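Long-range contact in diaminopimelate decarboxylase (PDB 1TWI), which catalyses the pyridoxal-phosphate-dependent decarboxylation of meso-diaminopimelate to L-lysine, the last step of lysine biosynthesis by the diaminopimelate pathway: residues F131-I136 and A153-R158. Sequence-based numbering, arbitrary orientation.
Sequences FNVDSI and ANVAFR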
ATOM      1  N   PHE A 131      22.573  10.604  13.666  1.00 10.41           N
ATOM      2  CA  PHE A 131      22.169   9.925  12.452  1.00 11.55           C
ATOM      3  C   PHE A 131      22.653   8.458  12.774  1.00 11.70           C
ATOM      4  O   PHE A 131      23.833   8.264  13.175  1.00 12.57           O
ATOM      5  CB  PHE A 131      23.004  10.391  11.268  1.00 11.85           C
ATOM      6  CG  PHE A 131      22.639  11.769  10.788  1.00 13.16           C
ATOM      7  CD1 PHE A 131      21.615  11.950   9.868  1.00 12.09           C
ATOM      8  CD2 PHE A 131      23.321  12.892  11.290  1.00 12.85           C
ATOM      9  CE1 PHE A 131      21.266  13.231   9.441  1.00 13.01           C
ATOM     10  CE2 PHE A 131      22.984  14.208  10.873  1.00 14.70           C
ATOM     11  CZ  PHE A 131      21.958  14.373   9.945  1.00 13.49           C
ATOM     12  N   ASN A 132      21.784   7.448  12.600  1.00 11.34           N
ATOM     13  CA  ASN A 132      22.221   6.057  12.768  1.00 10.41           C
ATOM     14  C   ASN A 132      22.692   5.686  11.363  1.00 11.83           C
ATOM     15  O   ASN A 132      21.886   5.356  10.493  1.00 12.15           O
ATOM     16  CB  ASN A 132      21.047   5.167  13.209  1.00 12.13           C
ATOM     17  CG  ASN A 132      20.568   5.483  14.639  1.00 12.59           C
ATOM     18  OD1 ASN A 132      21.316   6.051  15.451  1.00 11.62           O
ATOM     19  ND2 ASN A 132      19.318   5.065  14.967  1.00 12.46           N
ATOM     20  N   VAL A 133      24.007   5.742  11.154  1.00 11.50           N
ATOM     21  CA  VAL A 133      24.635   5.525   9.849  1.00 11.15           C
ATOM     22  C   VAL A 133      24.473   4.139   9.349  1.00 11.77           C
ATOM     23  O   VAL A 133      24.789   3.188  10.051  1.00 11.16           O
ATOM     24  CB  VAL A 133      26.135   5.843   9.895  1.00 13.24           C
ATOM     25  CG1 VAL A 133      26.795   5.520   8.545  1.00 15.00           C
ATOM     26  CG2 VAL A 133      26.317   7.316  10.254  1.00  9.70           C
ATOM     27  N   ASP A 134      24.028   4.034   8.098  1.00 10.73           N
ATOM     28  CA  ASP A 134      23.709   2.743   7.538  1.00 11.82           C
ATOM     29  C   ASP A 134      24.785   2.137   6.653  1.00 11.37           C
ATOM     30  O   ASP A 134      24.790   0.929   6.429  1.00 11.14           O
ATOM     31  CB  ASP A 134      22.403   2.875   6.739  1.00 12.93           C
ATOM     32  CG  ASP A 134      22.012   1.582   6.045  1.00 15.55           C
ATOM     33  OD1 ASP A 134      22.477   1.331   4.889  1.00 14.77           O
ATOM     34  OD2 ASP A 134      21.253   0.798   6.681  1.00 14.76           O
ATOM     35  N   SER A 135      25.664   2.999   6.134  1.00 11.34           N
ATOM     36  CA  SER A 135      26.700   2.585   5.196  1.00 11.58           C
ATOM     37  C   SER A 135      27.885   3.540   5.242  1.00 11.45           C
ATOM     38  O   SER A 135      27.783   4.685   5.763  1.00 10.83           O
ATOM     39  CB  SER A 135      26.123   2.574   3.759  1.00 10.28           C
ATOM     40  OG  SER A 135      25.757   3.886   3.373  1.00 12.25           O
ATOM     41  N   ILE A 136      29.009   3.093   4.687  1.00 10.04           N
ATOM     42  CA  ILE A 136      30.145   3.972   4.669  1.00 11.16           C
ATOM     43  C   ILE A 136      29.840   5.170   3.743  1.00 10.50           C
ATOM     44  O   ILE A 136      30.230   6.298   4.031  1.00 11.04           O
ATOM     45  CB  ILE A 136      31.408   3.193   4.248  1.00  9.90           C
ATOM     46  CG1 ILE A 136      31.782   2.274   5.458  1.00 11.81           C
ATOM     47  CG2 ILE A 136      32.527   4.194   3.916  1.00 11.25           C
ATOM     48  CD1 ILE A 136      32.815   1.122   5.154  1.00 12.72           C
ATOM     49  N   ALA A 153      28.500  16.743  12.832  1.00 18.67           N
ATOM     50  CA  ALA A 153      27.313  15.867  12.983  1.00 17.94           C
ATOM     51  C   ALA A 153      27.570  14.737  13.990  1.00 17.25           C
ATOM     52  O   ALA A 153      28.661  14.183  14.042  1.00 17.52           O
ATOM     53  CB  ALA A 153      26.945  15.225  11.626  1.00 16.89           C
ATOM     54  N   ASN A 154      26.561  14.390  14.775  1.00 16.92           N
ATOM     55  CA  ASN A 154      26.677  13.292  15.719  1.00 16.53           C
ATOM     56  C   ASN A 154      26.351  12.030  14.938  1.00 15.30           C
ATOM     57  O   ASN A 154      25.330  12.006  14.257  1.00 15.75           O
ATOM     58  CB  ASN A 154      25.648  13.501  16.841  1.00 16.51           C
ATOM     59  CG  ASN A 154      25.992  14.725  17.675  1.00 19.43           C
ATOM     60  OD1 ASN A 154      27.145  14.884  18.051  1.00 18.49           O
ATOM     61  ND2 ASN A 154      25.009  15.602  17.936  1.00 22.55           N
ATOM     62  N   VAL A 155      27.212  11.005  14.994  1.00 14.57           N
ATOM     63  CA  VAL A 155      26.923   9.773  14.271  1.00 11.87           C
ATOM     64  C   VAL A 155      26.975   8.534  15.158  1.00 12.78           C
ATOM     65  O   VAL A 155      27.892   8.393  15.966  1.00 11.11           O
ATOM     66  CB  VAL A 155      27.863   9.510  13.022  1.00 11.81           C
ATOM     67  CG1 VAL A 155      27.508  10.557  11.830  1.00 10.00           C
ATOM     68  CG2 VAL A 155      29.346   9.642  13.415  1.00 11.41           C
ATOM     69  N   ALA A 156      25.933   7.697  15.016  1.00 12.64           N
ATOM     70  CA  ALA A 156      25.838   6.399  15.667  1.00 12.55           C
ATOM     71  C   ALA A 156      25.956   5.449  14.444  1.00 12.30           C
ATOM     72  O   ALA A 156      25.908   5.897  13.290  1.00 11.72           O
ATOM     73  CB  ALA A 156      24.457   6.247  16.374  1.00 12.25           C
ATOM     74  N   PHE A 157      26.149   4.154  14.661  1.00 10.35           N
ATOM     75  CA  PHE A 157      26.307   3.259  13.543  1.00 10.33           C
ATOM     76  C   PHE A 157      25.361   2.108  13.664  1.00 11.49           C
ATOM     77  O   PHE A 157      25.326   1.439  14.709  1.00 11.36           O
ATOM     78  CB  PHE A 157      27.786   2.746  13.514  1.00 12.02           C
ATOM     79  CG  PHE A 157      28.765   3.838  13.255  1.00 11.62           C
ATOM     80  CD1 PHE A 157      29.094   4.750  14.252  1.00 11.98           C
ATOM     81  CD2 PHE A 157      29.220   4.052  11.962  1.00 12.21           C
ATOM     82  CE1 PHE A 157      29.863   5.894  13.952  1.00 11.37           C
ATOM     83  CE2 PHE A 157      29.991   5.198  11.650  1.00 13.52           C
ATOM     84  CZ  PHE A 157      30.305   6.101  12.625  1.00 12.58           C
ATOM     85  N   ARG A 158      24.577   1.864  12.617  1.00 12.38           N
ATOM     86  CA  ARG A 158      23.635   0.731  12.658  1.00 12.46           C
ATOM     87  C   ARG A 158      24.462  -0.485  12.239  1.00 12.47           C
ATOM     88  O   ARG A 158      24.953  -0.557  11.125  1.00 11.98           O
ATOM     89  CB  ARG A 158      22.477   0.918  11.660  1.00 10.69           C
ATOM     90  CG  ARG A 158      21.565  -0.296  11.602  1.00 11.37           C
ATOM     91  CD  ARG A 158      20.311  -0.063  10.723  1.00 11.58           C
ATOM     92  NE  ARG A 158      19.374  -1.191  10.862  1.00  8.91           N
ATOM     93  CZ  ARG A 158      18.138  -1.204  10.386  1.00 10.82           C
ATOM     94  NH1 ARG A 158      17.675  -0.149   9.721  1.00  8.23           N
ATOM     95  NH2 ARG A 158      17.365  -2.272  10.580  1.00 11.89           N
TER
HETATM   96  O   HOH W   1      19.142   1.841   8.244  1.00 11.42           O
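With CG1 of Val133 anti to its backbone N (chi1 176°), CG2 is set beside that nitrogen and meets CG1 of Val155 at 3.8 Å, the two side chains crossing obliquely. CB of Val133 also touches CD2 of Phe157, and farther back CE2 of Phe131 reaches CB of Ala153. On the opposite face, OD1 of Asn132 lies 3.3 Å from CB of Ala156, while ND2 of Asn132 is hydrogen-bonded to OD1 of Asn111. The backbones illustrate parallel pairing: the N-H of Phe131 and of Val133 donates to the residue before its partner (Asn154, Ala156), and the C=O accepts from the residue after it (Ala156, Arg158), in four nearly straight bonds. The shortest runs from Ala156 N to Phe131 O (2.8 Å). Just past the end of strand 130-133, Asp134 is joined to Arg158 of the neighbouring strand by a water, 2.8 Å from Asp134 OD2 and also bound to Arg158 NH1, linking opposite charges that do not touch; OD2 also accepts from Gly181 N, and OD1 forms a salt bridge with Lys310 of the second subunit. The extended Arg158 side chain touches the pyridoxal phosphate. This is a beta-alpha-beta crossover of the TIM barrel: helix 136-149, N-capped by Ser135, covers Phe131, Val133 and Ala153 through Ile142, helix 188-198 packs on Phe157, and strands 108-110 and 202-208 continue the sheet.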